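Local coordinates for hypothetical protein Atu2299 (Agrobacterium tumefaciens, PDB 2HLY), which is of unknown function but belongs to the DUF2026 family, whose place in the CA clan of peptidases suggests a papain-like fold, at residues A61-G66 and K118-P123; F72-E77 and T82-N87; E86-W91 and E147-R152. One frame throughout, in Å; residues are numbered along the deposited sequence.

How the contacts relate
Contact 1 is the core contact of the three, a pair of buried aromatic rings between strands of two different antiparallel sheets. Contacts 2 and 3 lie nearer the surface and work differently: contact 2 ties two loop segments together through a carboxylate and waters, whereas contact 3 lays the short helix 146-152 against one phenylalanine ahead of strand 89-94. Contacts 2 and 3 share Glu86 and Asn87 and are joined by Arg152. Contact 1 reaches both neighbours through Ala61, whose O lies 2.8 Å from Phe72 N and whose CB packs on His89, and touches contact 2 also through Tyr63, packed on Phe72. Contacts 1 and 3 both involve the four-stranded sheet.

Contact 1. Residues A61-G66 and K118-P123; sequences AAYNLG and KMFQRP
Tyr63 and Phe120 form a T-shaped (edge-to-face) aromatic pair that bridges two antiparallel sheets, Tyr63 from the central strand 60-65 of the three-stranded sheet and Phe120 from the outermost strand 120-123 of the four-stranded one. The two rings account for nearly all of the surface buried here, and the backbones stay well apart, with Tyr63 CA and Phe120 CA 9.7 Å from each other. Both CB atoms point toward the opposite segment. Tyr63 directs the CD1-CE1 side of its ring at Phe120; the ring centroids are 4.8 Å apart and the planes meet at 69°. With CG anti to the backbone N (chi1 -172°), the Phe120 ring is carried across toward strand 60-65, and chi2 near 90° (86°) sets the face it presents to Tyr63. The aliphatic CG of Arg122 covers the other face, offset toward the rim, so the phenylalanine ring is sandwiched. Phe140, on the third strand 140-144, adds another edge-to-face partner to Phe120. The phenol oxygen of Tyr63 is engaged beyond the pair, in a hydrogen bond with Tyr142 OH. Tyr63 CE1 itself stands 3.5 Å above the centre of the Phe120 ring.

Contact 2. Residues F72-E77 and T82-N87; sequences FADHRE and TGAGEN
Asp74 reaches Ala84 and Asn87 with separate carboxylate oxygens and so clamps the turn 82-87 to the chain that leaves strand 68-72. Two direct hydrogen bonds do this. Ala84 N donates a hydrogen bond to Asp74 OD2 at 2.9 Å, almost straight at 175°, arriving from well above the carboxylate plane. Asn87 ND2 donates one to Asp74 OD1 at 2.9 Å, nearly in its own amide plane and close to the direction of the C-O bond. The carboxylate and amide planes are turned 76° apart. With CG anti to the carbonyl carbon (chi1 -75°), the Asp74 carboxylate sits beside the turn, where both donors can meet it.

Water adds a second layer. One molecule donates to Asp74 OD1 at 2.6 Å and accepts from Gly85 N and Asn87 N, giving OD1 two donors and tying the carboxylate to two more backbone amides. Another accepts from Gly83 N at 2.7 Å and is within hydrogen-bonding distance of Phe72 O, as a probable donor.

Close carbon-to-oxygen contacts complete the junction. Phe72 CB lies 3.3 Å from Asn87 O, and Gly83 CA packs on the Asp74 carboxylate, 3.5 Å from OD1.

One carboxylate thus gathers a main-chain N-H, an amide and a water, holding the irregular connection between strands 68-72 and 89-94 closed on itself. Phe72 ends the first strand and stacks on His89 at the start of the second; Thr82 OG1 bonds to Glu145 just ahead of helix 146-152, and Arg152 joins that helix to the loop.

Contact 3. Residues E86-W91 and E147-R152; sequences ENFHCW and EATARR
Phe88, the residue just before strand 89-94 of the four-stranded antiparallel sheet, packs on one side of the short helix 146-152, with a CH-pi contact from Arg152 over its ring face. Phe88 swings its ring away from its own backbone N, which sets it against Ala148, Thr149 and Arg152, residues that lie on neighbouring turns of the helix. The Arg152 chain leaves the helix with CG beside the backbone N and bends at chi2 (-106°), then runs extended to the guanidinium, so that the two side chains run antiparallel. Arg152 CG makes the CH-pi contact, 4.2 Å from the Phe88 centroid and 17° off the normal. Arg152 NE sits above the rim, 3.6 Å from Phe88 CG. Ring and guanidinium planes are only 10° from parallel, although the guanidinium centres on Phe88 CB rather than on the ring. A hydrogen bond from Arg152 NH2 to Gly85 O fixes the far end of the arginine on the loop preceding Phe88. At the ring's outer end Thr149 crosses at about a right angle, its OG1, which bonds to Glu145 O, lying in the ring plane 3.4 Å from Phe88 CZ. Ala148 fills the side near CE1, with its CB 3.7 Å from Phe88 CE1.

Contact 1. Residues A61-G66 and K118-P123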
loop_
_atom_site.group_PDB
_atom_site.type_symbol
_atom_site.label_atom_id
_atom_site.label_comp_id
_atom_site.label_asym_id
_atom_site.label_seq_id
_atom_site.Cartn_x
_atom_site.Cartn_y
_atom_site.Cartn_z
ATOM N N ALA A 61 -4.843 2.143 -11.872
ATOM C CA ALA A 61 -3.453 2.524 -11.574
ATOM C C ALA A 61 -2.509 1.796 -12.517
ATOM O O ALA A 61 -2.747 0.635 -12.869
ATOM C CB ALA A 61 -3.088 2.221 -10.130
ATOM N N ALA A 62 -1.459 2.487 -12.937
ATOM C CA ALA A 62 -0.453 1.880 -13.816
ATOM C C ALA A 62 0.913 2.404 -13.444
ATOM O O ALA A 62 1.041 3.571 -13.097
ATOM C CB ALA A 62 -0.749 2.201 -15.259
ATOM N N TYR A 63 1.922 1.539 -13.526
ATOM C CA TYR A 63 3.285 1.902 -13.156
ATOM C C TYR A 63 4.256 1.378 -14.193
ATOM O O TYR A 63 4.078 0.260 -14.684
ATOM C CB TYR A 63 3.662 1.203 -11.854
ATOM C CG TYR A 63 2.877 1.634 -10.655
ATOM C CD1 TYR A 63 3.220 2.816 -9.988
ATOM C CD2 TYR A 63 1.829 0.843 -10.149
ATOM C CE1 TYR A 63 2.514 3.230 -8.860
ATOM C CE2 TYR A 63 1.110 1.257 -9.014
ATOM C CZ TYR A 63 1.470 2.446 -8.380
ATOM O OH TYR A 63 0.797 2.880 -7.256
ATOM N N ASN A 64 5.288 2.155 -14.509
ATOM C CA ASN A 64 6.415 1.582 -15.222
ATOM C C ASN A 64 7.438 1.192 -14.168
ATOM O O ASN A 64 7.983 2.055 -13.487
ATOM C CB ASN A 64 7.021 2.581 -16.220
ATOM C CG ASN A 64 8.271 2.027 -16.896
ATOM O OD1 ASN A 64 9.053 1.289 -16.276
ATOM N ND2 ASN A 64 8.466 2.369 -18.168
ATOM N N LEU A 65 7.658 -0.110 -14.007
ATOM C CA LEU A 65 8.607 -0.596 -13.023
ATOM C C LEU A 65 9.792 -1.228 -13.739
ATOM O O LEU A 65 9.733 -2.386 -14.155
ATOM C CB LEU A 65 7.924 -1.571 -12.059
ATOM C CG LEU A 65 6.674 -1.019 -11.339
ATOM C CD1 LEU A 65 5.980 -2.137 -10.569
ATOM C CD2 LEU A 65 6.966 0.195 -10.450
ATOM N N GLY A 66 10.849 -0.443 -13.900
ATOM C CA GLY A 66 12.089 -0.930 -14.508
ATOM C C GLY A 66 11.933 -1.369 -15.953
ATOM O O GLY A 66 12.643 -2.273 -16.411
ATOM N N LYS A 118 10.452 -2.772 -4.529
ATOM C CA LYS A 118 11.039 -1.474 -4.202
ATOM C C LYS A 118 9.980 -0.521 -3.635
ATOM O O LYS A 118 8.783 -0.757 -3.778
ATOM C CB LYS A 118 11.701 -0.812 -5.426
ATOM C CG LYS A 118 12.777 -1.628 -6.137
ATOM C CD LYS A 118 13.414 -0.799 -7.244
ATOM C CE LYS A 118 14.360 -1.621 -8.096
ATOM N NZ LYS A 118 15.116 -0.751 -9.040
ATOM N N MET A 119 10.433 0.555 -2.998
ATOM C CA MET A 119 9.513 1.579 -2.516
ATOM C C MET A 119 8.851 2.346 -3.663
ATOM O O MET A 119 9.530 2.714 -4.617
ATOM C CB MET A 119 10.271 2.580 -1.646
ATOM C CG MET A 119 9.437 3.790 -1.274
ATOM S SD MET A 119 10.164 4.919 -0.091
ATOM C CE MET A 119 11.388 5.740 -1.100
ATOM N N PHE A 120 7.546 2.627 -3.528
ATOM C CA PHE A 120 6.906 3.640 -4.380
ATOM C C PHE A 120 6.400 4.823 -3.546
ATOM O O PHE A 120 5.431 4.714 -2.804
ATOM C CB PHE A 120 5.749 3.095 -5.236
ATOM C CG PHE A 120 5.274 4.110 -6.222
ATOM C CD1 PHE A 120 5.895 4.222 -7.469
ATOM C CD2 PHE A 120 4.281 5.031 -5.864
ATOM C CE1 PHE A 120 5.501 5.219 -8.380
ATOM C CE2 PHE A 120 3.901 6.047 -6.755
ATOM C CZ PHE A 120 4.508 6.121 -8.018
ATOM N N GLN A 121 7.087 5.954 -3.694
ATOM C CA GLN A 121 6.713 7.200 -3.016
ATOM C C GLN A 121 7.214 8.323 -3.939
ATOM O O GLN A 121 8.429 8.531 -4.072
ATOM C CB GLN A 121 7.394 7.283 -1.643
ATOM C CG GLN A 121 7.063 8.606 -0.918
ATOM C CD GLN A 121 7.769 8.822 0.409
ATOM O OE1 GLN A 121 7.525 9.837 1.058
ATOM N NE2 GLN A 121 8.630 7.880 0.819
ATOM N N ARG A 122 6.272 9.009 -4.588
ATOM C CA ARG A 122 6.623 10.026 -5.597
ATOM C C ARG A 122 5.631 11.190 -5.522
ATOM O O ARG A 122 4.482 10.994 -5.122
ATOM C CB ARG A 122 6.607 9.428 -7.010
ATOM C CG ARG A 122 7.549 8.231 -7.246
ATOM C CD ARG A 122 7.807 7.990 -8.747
ATOM N NE ARG A 122 8.474 9.156 -9.318
ATOM C CZ ARG A 122 8.203 9.705 -10.508
ATOM N NH1 ARG A 122 7.276 9.189 -11.326
ATOM N NH2 ARG A 122 8.851 10.799 -10.884
ATOM N N PRO A 123 6.050 12.401 -5.939
ATOM C CA PRO A 123 5.099 13.514 -5.895
ATOM C C PRO A 123 3.925 13.275 -6.851
ATOM O O PRO A 123 4.127 12.830 -7.975
ATOM C CB PRO A 123 5.930 14.726 -6.368
ATOM C CG PRO A 123 7.375 14.319 -6.151
ATOM C CD PRO A 123 7.376 12.822 -6.430
#

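Contact 2. Residues F72-E77 and T82-N87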
loop_
_atom_site.group_PDB
_atom_site.type_symbol
_atom_site.label_atom_id
_atom_site.label_comp_id
_atom_site.label_asym_id
_atom_site.label_seq_id
_atom_site.Cartn_x
_atom_site.Cartn_y
_atom_site.Cartn_z
ATOM N N PHE A 72 -3.145 -2.033 -13.432
ATOM C CA PHE A 72 -4.296 -2.413 -12.631
ATOM C C PHE A 72 -5.544 -1.873 -13.307
ATOM O O PHE A 72 -6.027 -0.775 -13.005
ATOM C CB PHE A 72 -4.175 -1.898 -11.200
ATOM C CG PHE A 72 -3.021 -2.476 -10.436
ATOM C CD1 PHE A 72 -3.115 -3.734 -9.851
ATOM C CD2 PHE A 72 -1.863 -1.744 -10.256
ATOM C CE1 PHE A 72 -2.050 -4.269 -9.115
ATOM C CE2 PHE A 72 -0.779 -2.274 -9.503
ATOM C CZ PHE A 72 -0.887 -3.541 -8.933
ATOM N N ALA A 73 -6.047 -2.667 -14.246
ATOM C CA ALA A 73 -7.203 -2.287 -15.056
ATOM C C ALA A 73 -7.779 -3.539 -15.691
ATOM O O ALA A 73 -7.111 -4.576 -15.735
ATOM C CB ALA A 73 -6.777 -1.309 -16.142
ATOM N N ASP A 74 -9.013 -3.424 -16.183
ATOM C CA ASP A 74 -9.607 -4.466 -17.021
ATOM C C ASP A 74 -9.471 -4.077 -18.488
ATOM O O ASP A 74 -9.508 -2.892 -18.833
ATOM C CB ASP A 74 -11.094 -4.647 -16.685
ATOM C CG ASP A 74 -11.330 -5.398 -15.376
ATOM O OD1 ASP A 74 -10.353 -5.842 -14.728
ATOM O OD2 ASP A 74 -12.518 -5.539 -15.009
ATOM N N HIS A 75 -9.297 -5.070 -19.353
ATOM C CA HIS A 75 -9.313 -4.817 -20.787
ATOM C C HIS A 75 -10.735 -4.998 -21.304
ATOM O O HIS A 75 -11.412 -5.975 -20.969
ATOM C CB HIS A 75 -8.357 -5.752 -21.523
ATOM C CG HIS A 75 -8.121 -5.361 -22.947
ATOM N ND1 HIS A 75 -8.811 -5.926 -23.998
ATOM C CD2 HIS A 75 -7.296 -4.436 -23.492
ATOM C CE1 HIS A 75 -8.410 -5.375 -25.132
ATOM N NE2 HIS A 75 -7.487 -4.470 -24.852
ATOM N N ARG A 76 -11.183 -4.050 -22.116
ATOM C CA ARG A 76 -12.530 -4.086 -22.657
ATOM C C ARG A 76 -12.610 -3.287 -23.946
ATOM O O ARG A 76 -12.136 -2.147 -24.005
ATOM C CB ARG A 76 -13.532 -3.543 -21.628
ATOM C CG ARG A 76 -14.825 -3.088 -22.249
ATOM C CD ARG A 76 -16.030 -3.375 -21.403
ATOM N NE ARG A 76 -16.262 -2.363 -20.385
ATOM C CZ ARG A 76 -16.322 -2.619 -19.080
ATOM N NH1 ARG A 76 -16.157 -3.858 -18.621
ATOM N NH2 ARG A 76 -16.550 -1.632 -18.231
ATOM N N GLU A 77 -13.207 -3.899 -24.971
ATOM C CA GLU A 77 -13.525 -3.208 -26.223
ATOM C C GLU A 77 -12.278 -2.585 -26.861
ATOM O O GLU A 77 -12.140 -1.362 -26.932
ATOM C CB GLU A 77 -14.617 -2.144 -25.988
ATOM C CG GLU A 77 -15.983 -2.705 -25.545
ATOM C CD GLU A 77 -16.868 -1.667 -24.841
ATOM O OE1 GLU A 77 -16.826 -0.473 -25.221
ATOM O OE2 GLU A 77 -17.607 -2.048 -23.908
ATOM N N THR A 82 -11.418 0.783 -15.533
ATOM C CA THR A 82 -11.252 0.473 -14.114
ATOM C C THR A 82 -11.691 -0.964 -13.813
ATOM O O THR A 82 -12.720 -1.420 -14.312
ATOM C CB THR A 82 -12.046 1.458 -13.273
ATOM O OG1 THR A 82 -11.708 2.786 -13.698
ATOM C CG2 THR A 82 -11.734 1.288 -11.792
ATOM N N GLY A 83 -10.899 -1.677 -13.009
ATOM C CA GLY A 83 -11.191 -3.068 -12.684
ATOM C C GLY A 83 -12.533 -3.271 -12.005
ATOM O O GLY A 83 -12.866 -2.582 -11.033
ATOM N N ALA A 84 -13.307 -4.226 -12.521
ATOM C CA ALA A 84 -14.586 -4.589 -11.913
ATOM C C ALA A 84 -14.423 -5.692 -10.871
ATOM O O ALA A 84 -15.355 -6.007 -10.125
ATOM C CB ALA A 84 -15.591 -4.999 -12.991
ATOM N N GLY A 85 -13.221 -6.263 -10.809
ATOM C CA GLY A 85 -12.909 -7.335 -9.876
ATOM C C GLY A 85 -11.551 -7.117 -9.238
ATOM O O GLY A 85 -11.272 -6.038 -8.692
ATOM N N GLU A 86 -10.695 -8.130 -9.340
ATOM C CA GLU A 86 -9.433 -8.129 -8.613
ATOM C C GLU A 86 -8.365 -7.198 -9.193
ATOM O O GLU A 86 -7.283 -7.080 -8.607
ATOM C CB GLU A 86 -8.893 -9.561 -8.448
ATOM C CG GLU A 86 -9.803 -10.430 -7.573
ATOM C CD GLU A 86 -9.243 -11.815 -7.261
ATOM O OE1 GLU A 86 -8.075 -12.106 -7.627
ATOM O OE2 GLU A 86 -9.987 -12.610 -6.626
ATOM N N ASN A 87 -8.658 -6.551 -10.328
ATOM C CA ASN A 87 -7.722 -5.558 -10.910
ATOM C C ASN A 87 -7.893 -4.136 -10.373
ATOM O O ASN A 87 -7.108 -3.253 -10.721
ATOM C CB ASN A 87 -7.792 -5.526 -12.443
ATOM C CG ASN A 87 -7.242 -6.780 -13.079
ATOM O OD1 ASN A 87 -6.291 -7.382 -12.576
ATOM N ND2 ASN A 87 -7.830 -7.176 -14.200
HETATM O O HOH W 1 -8.629 -0.744 -11.788
HETATM O O HOH W 2 -10.904 -6.752 -12.354
#

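Contact 3. Residues E86-W91 and E147-R152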
loop_
_atom_site.group_PDB
_atom_site.type_symbol
_atom_site.label_atom_id
_atom_site.label_comp_id
_atom_site.label_asym_id
_atom_site.label_seq_id
_atom_site.Cartn_x
_atom_site.Cartn_y
_atom_site.Cartn_z
ATOM N N GLU A 86 -10.695 -8.130 -9.340
ATOM C CA GLU A 86 -9.433 -8.129 -8.613
ATOM C C GLU A 86 -8.365 -7.198 -9.193
ATOM O O GLU A 86 -7.283 -7.080 -8.607
ATOM C CB GLU A 86 -8.893 -9.561 -8.448
ATOM C CG GLU A 86 -9.803 -10.430 -7.573
ATOM C CD GLU A 86 -9.243 -11.815 -7.261
ATOM O OE1 GLU A 86 -8.075 -12.106 -7.627
ATOM O OE2 GLU A 86 -9.987 -12.610 -6.626
ATOM N N ASN A 87 -8.658 -6.551 -10.328
ATOM C CA ASN A 87 -7.722 -5.558 -10.910
ATOM C C ASN A 87 -7.893 -4.136 -10.373
ATOM O O ASN A 87 -7.108 -3.253 -10.721
ATOM C CB ASN A 87 -7.792 -5.526 -12.443
ATOM C CG ASN A 87 -7.242 -6.780 -13.079
ATOM O OD1 ASN A 87 -6.291 -7.382 -12.576
ATOM N ND2 ASN A 87 -7.830 -7.176 -14.200
ATOM N N PHE A 88 -8.927 -3.914 -9.568
ATOM C CA PHE A 88 -9.084 -2.645 -8.852
ATOM C C PHE A 88 -7.875 -2.443 -7.935
ATOM O O PHE A 88 -7.379 -3.398 -7.331
ATOM C CB PHE A 88 -10.352 -2.677 -8.013
ATOM C CG PHE A 88 -10.747 -1.338 -7.478
ATOM C CD1 PHE A 88 -11.446 -0.457 -8.288
ATOM C CD2 PHE A 88 -10.428 -0.967 -6.177
ATOM C CE1 PHE A 88 -11.824 0.783 -7.818
ATOM C CE2 PHE A 88 -10.808 0.291 -5.695
ATOM C CZ PHE A 88 -11.495 1.158 -6.532
ATOM N N HIS A 89 -7.403 -1.202 -7.839
ATOM C CA HIS A 89 -6.223 -0.918 -7.025
ATOM C C HIS A 89 -6.365 0.366 -6.217
ATOM O O HIS A 89 -6.968 1.327 -6.689
ATOM C CB HIS A 89 -4.985 -0.844 -7.917
ATOM C CG HIS A 89 -3.698 -0.854 -7.159
ATOM N ND1 HIS A 89 -3.227 -1.984 -6.527
ATOM C CD2 HIS A 89 -2.787 0.121 -6.927
ATOM C CE1 HIS A 89 -2.072 -1.707 -5.940
ATOM N NE2 HIS A 89 -1.784 -0.437 -6.171
ATOM N N CYS A 90 -5.830 0.361 -4.990
ATOM C CA CYS A 90 -5.849 1.537 -4.116
ATOM C C CYS A 90 -4.442 2.029 -3.853
ATOM O O CYS A 90 -3.489 1.233 -3.870
ATOM C CB CYS A 90 -6.474 1.192 -2.766
ATOM S SG CYS A 90 -8.210 0.767 -2.877
ATOM N N TRP A 91 -4.335 3.312 -3.549
ATOM C CA TRP A 91 -3.056 3.944 -3.179
ATOM C C TRP A 91 -3.340 5.009 -2.112
ATOM O O TRP A 91 -4.489 5.174 -1.681
ATOM C CB TRP A 91 -2.401 4.565 -4.409
ATOM C CG TRP A 91 -3.240 5.602 -5.066
ATOM C CD1 TRP A 91 -3.229 6.946 -4.833
ATOM C CD2 TRP A 91 -4.230 5.378 -6.083
ATOM N NE1 TRP A 91 -4.145 7.576 -5.638
ATOM C CE2 TRP A 91 -4.778 6.636 -6.412
ATOM C CE3 TRP A 91 -4.692 4.239 -6.751
ATOM C CZ2 TRP A 91 -5.775 6.788 -7.383
ATOM C CZ3 TRP A 91 -5.693 4.385 -7.710
ATOM C CH2 TRP A 91 -6.212 5.653 -8.026
ATOM N N GLU A 147 -16.669 6.573 -6.802
ATOM C CA GLU A 147 -17.892 5.790 -6.595
ATOM C C GLU A 147 -17.559 4.308 -6.381
ATOM O O GLU A 147 -18.076 3.653 -5.455
ATOM C CB GLU A 147 -18.868 5.992 -7.764
ATOM C CG GLU A 147 -19.274 7.450 -8.008
ATOM C CD GLU A 147 -18.202 8.314 -8.717
ATOM O OE1 GLU A 147 -17.298 7.776 -9.402
ATOM O OE2 GLU A 147 -18.274 9.559 -8.581
ATOM N N ALA A 148 -16.663 3.780 -7.219
ATOM C CA ALA A 148 -16.195 2.406 -7.080
ATOM C C ALA A 148 -15.472 2.187 -5.753
ATOM O O ALA A 148 -15.689 1.172 -5.088
ATOM C CB ALA A 148 -15.272 2.033 -8.253
ATOM N N THR A 149 -14.631 3.145 -5.373
ATOM C CA THR A 149 -13.899 3.048 -4.109
ATOM C C THR A 149 -14.863 2.979 -2.934
ATOM O O THR A 149 -14.744 2.093 -2.071
ATOM C CB THR A 149 -12.923 4.212 -3.973
ATOM O OG1 THR A 149 -12.009 4.160 -5.074
ATOM C CG2 THR A 149 -12.141 4.133 -2.665
ATOM N N ALA A 150 -15.856 3.867 -2.940
ATOM C CA ALA A 150 -16.838 3.886 -1.857
ATOM C C ALA A 150 -17.547 2.530 -1.753
ATOM O O ALA A 150 -17.686 1.972 -0.659
ATOM C CB ALA A 150 -17.856 5.011 -2.060
ATOM N N ARG A 151 -17.982 1.999 -2.892
ATOM C CA ARG A 151 -18.675 0.715 -2.883
ATOM C C ARG A 151 -17.779 -0.432 -2.411
ATOM O O ARG A 151 -18.237 -1.315 -1.695
ATOM C CB ARG A 151 -19.309 0.415 -4.243
ATOM C CG ARG A 151 -20.457 1.379 -4.584
ATOM C CD ARG A 151 -21.136 1.020 -5.910
ATOM N NE ARG A 151 -22.349 1.814 -6.170
ATOM C CZ ARG A 151 -22.480 2.719 -7.144
ATOM N NH1 ARG A 151 -21.469 2.973 -7.978
ATOM N NH2 ARG A 151 -23.631 3.382 -7.306
ATOM N N ARG A 152 -16.504 -0.419 -2.816
ATOM C CA ARG A 152 -15.585 -1.479 -2.415
ATOM C C ARG A 152 -15.428 -1.548 -0.900
ATOM O O ARG A 152 -15.285 -2.632 -0.333
ATOM C CB ARG A 152 -14.216 -1.274 -3.063
ATOM C CG ARG A 152 -14.208 -1.517 -4.547
ATOM C CD ARG A 152 -13.534 -2.798 -4.858
ATOM N NE ARG A 152 -13.653 -3.101 -6.274
ATOM C CZ ARG A 152 -13.156 -4.187 -6.841
ATOM N NH1 ARG A 152 -12.488 -5.074 -6.109
ATOM N NH2 ARG A 152 -13.329 -4.376 -8.145
#